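Local atomic coordinates of serine-tRNA ligase (Naegleria fowleri, PDB entry 6BLJ), a protein that probably attaches serine to its cognate tRNA in the cytosol, as a class II aminoacyl-tRNA synthetase, and is seen here with AMP bound. Residues A[365-370]-A[468-473]. Residues are numbered along the deposited sequence; the frame is centred on the assembly and turned at random.
Sequences QSLGIP and PEVLQP
Leu367 reaches from the Schellman motif that ends helix 348-366 to Pro468, Val470 and Leu471, in and beside the 3-10 segment 469-471 that follows strand 464-466 of this class II synthetase. The motif is assigned from the positive phi of Gly368 (65°) and two bonds back into the last helical turn, one of them Gly368 N to Gln365 O. Along Leu367, CB leaves the backbone across the line to the other segment; CG stands anti to the carbonyl carbon (chi1 -71°), and chi2 (167°) sets CD1 anti to CA, leaving CD2 as the branch that meets Pro468-Leu471. Val470 CG1 lies 3.6 Å from Leu367 CD2. Leu471 CG is 3.9 Å from Leu367 CD2. Pro468 CB sits more loosely, 4.3 Å from Leu367 CD2. The nearest atoms of Leu367 and Val470 are two terminal methyls, a tip-to-tip meeting of side chains that cross at about a right angle. Helix 220-238 adds Leu228 against Leu367 and Tyr231 against Val470 and Leu471, and Ile455 of helix 448-458 touches Pro468 and Leu471, so the cluster packs against both helices; Leu367 O is hydrogen-bonded by Tyr459 OH. Polar linkage between the segments runs through one water, which donates to Ser366 O at 2.8 Å and accepts from Val470 N at 2.9 Å. Beside that bridge, Val470 CG1, set between its backbone N and carbonyl carbon, packs 3.6 Å from Ser366 O.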
loop_
_atom_site.group_PDB
_atom_site.type_symbol
_atom_site.label_atom_id
_atom_site.label_comp_id
_atom_site.label_asym_id
_atom_site.label_seq_id
_atom_site.Cartn_x
_atom_site.Cartn_y
_atom_site.Cartn_z
ATOM N N GLN A 365 -28.421 26.838 -2.641
ATOM C CA GLN A 365 -29.672 27.548 -2.885
ATOM C C GLN A 365 -29.635 28.255 -4.238
ATOM O O GLN A 365 -30.625 28.241 -4.972
ATOM C CB GLN A 365 -29.968 28.554 -1.772
ATOM C CG GLN A 365 -30.304 27.932 -0.428
ATOM C CD GLN A 365 -30.227 28.962 0.684
ATOM O OE1 GLN A 365 -30.403 30.146 0.437
ATOM N NE2 GLN A 365 -29.941 28.517 1.905
ATOM N N SER A 366 -28.506 28.883 -4.588
ATOM C CA SER A 366 -28.460 29.584 -5.871
ATOM C C SER A 366 -28.596 28.606 -7.034
ATOM O O SER A 366 -29.063 28.988 -8.109
ATOM C CB SER A 366 -27.172 30.403 -6.024
ATOM O OG SER A 366 -26.053 29.578 -6.344
ATOM N N LEU A 367 -28.193 27.347 -6.843
ATOM C CA LEU A 367 -28.340 26.321 -7.869
ATOM C C LEU A 367 -29.709 25.651 -7.858
ATOM O O LEU A 367 -29.978 24.829 -8.736
ATOM C CB LEU A 367 -27.252 25.243 -7.705
ATOM C CG LEU A 367 -25.833 25.697 -8.064
ATOM C CD1 LEU A 367 -24.836 24.689 -7.565
ATOM C CD2 LEU A 367 -25.698 25.866 -9.585
ATOM N N GLY A 368 -30.580 25.994 -6.912
ATOM C CA GLY A 368 -31.843 25.287 -6.776
ATOM C C GLY A 368 -31.698 23.833 -6.368
ATOM O O GLY A 368 -32.514 22.999 -6.761
ATOM N N ILE A 369 -30.697 23.506 -5.565
ATOM C CA ILE A 369 -30.449 22.135 -5.127
ATOM C C ILE A 369 -31.001 21.982 -3.712
ATOM O O ILE A 369 -30.490 22.641 -2.792
ATOM C CB ILE A 369 -28.951 21.798 -5.165
ATOM C CG1 ILE A 369 -28.407 21.831 -6.598
ATOM C CG2 ILE A 369 -28.695 20.437 -4.545
ATOM C CD1 ILE A 369 -29.045 20.820 -7.514
ATOM N N PRO A 370 -32.002 21.127 -3.480
ATOM C CA PRO A 370 -32.482 20.923 -2.107
ATOM C C PRO A 370 -31.448 20.149 -1.313
ATOM O O PRO A 370 -30.686 19.354 -1.873
ATOM C CB PRO A 370 -33.769 20.097 -2.289
ATOM C CG PRO A 370 -34.009 20.014 -3.758
ATOM C CD PRO A 370 -32.665 20.201 -4.411
ATOM N N PRO A 468 -29.373 24.859 -14.797
ATOM C CA PRO A 468 -29.728 25.791 -13.718
ATOM C C PRO A 468 -29.530 27.238 -14.155
ATOM O O PRO A 468 -28.546 27.574 -14.816
ATOM C CB PRO A 468 -28.776 25.402 -12.586
ATOM C CG PRO A 468 -28.535 23.890 -12.816
ATOM C CD PRO A 468 -28.538 23.736 -14.331
ATOM N N GLU A 469 -30.501 28.083 -13.805
ATOM C CA GLU A 469 -30.498 29.462 -14.288
ATOM C C GLU A 469 -29.144 30.128 -14.059
ATOM O O GLU A 469 -28.577 30.732 -14.973
ATOM C CB GLU A 469 -31.603 30.258 -13.607
ATOM C CG GLU A 469 -31.959 31.518 -14.346
ATOM C CD GLU A 469 -33.091 32.261 -13.687
ATOM O OE1 GLU A 469 -34.252 31.812 -13.812
ATOM O OE2 GLU A 469 -32.810 33.281 -13.021
ATOM N N VAL A 470 -28.588 29.986 -12.851
ATOM C CA VAL A 470 -27.362 30.705 -12.516
ATOM C C VAL A 470 -26.166 30.223 -13.334
ATOM O O VAL A 470 -25.181 30.957 -13.462
ATOM C CB VAL A 470 -27.077 30.608 -11.003
ATOM C CG1 VAL A 470 -26.498 29.248 -10.647
ATOM C CG2 VAL A 470 -26.145 31.723 -10.550
ATOM N N LEU A 471 -26.207 29.008 -13.894
ATOM C CA LEU A 471 -25.093 28.516 -14.706
ATOM C C LEU A 471 -25.218 28.878 -16.185
ATOM O O LEU A 471 -24.242 28.711 -16.929
ATOM C CB LEU A 471 -24.929 26.980 -14.578
ATOM C CG LEU A 471 -24.490 26.354 -13.251
ATOM C CD1 LEU A 471 -24.373 24.810 -13.315
ATOM C CD2 LEU A 471 -23.165 26.959 -12.779
ATOM N N GLN A 472 -26.387 29.341 -16.636
ATOM C CA GLN A 472 -26.576 29.579 -18.067
ATOM C C GLN A 472 -25.579 30.585 -18.642
ATOM O O GLN A 472 -24.974 30.284 -19.686
ATOM C CB GLN A 472 -28.036 29.975 -18.324
ATOM C CG GLN A 472 -29.015 28.840 -17.988
ATOM C CD GLN A 472 -30.488 29.201 -18.182
ATOM O OE1 GLN A 472 -30.816 30.246 -18.730
ATOM N NE2 GLN A 472 -31.379 28.337 -17.705
ATOM N N PRO A 473 -25.320 31.747 -18.022
ATOM C CA PRO A 473 -24.299 32.650 -18.589
ATOM C C PRO A 473 -22.909 32.048 -18.643
ATOM O O PRO A 473 -22.117 32.416 -19.517
ATOM C CB PRO A 473 -24.346 33.872 -17.657
ATOM C CG PRO A 473 -25.676 33.814 -17.012
ATOM C CD PRO A 473 -26.008 32.362 -16.870
HETATM O O HOH W 1 -29.750 28.412 -10.733
#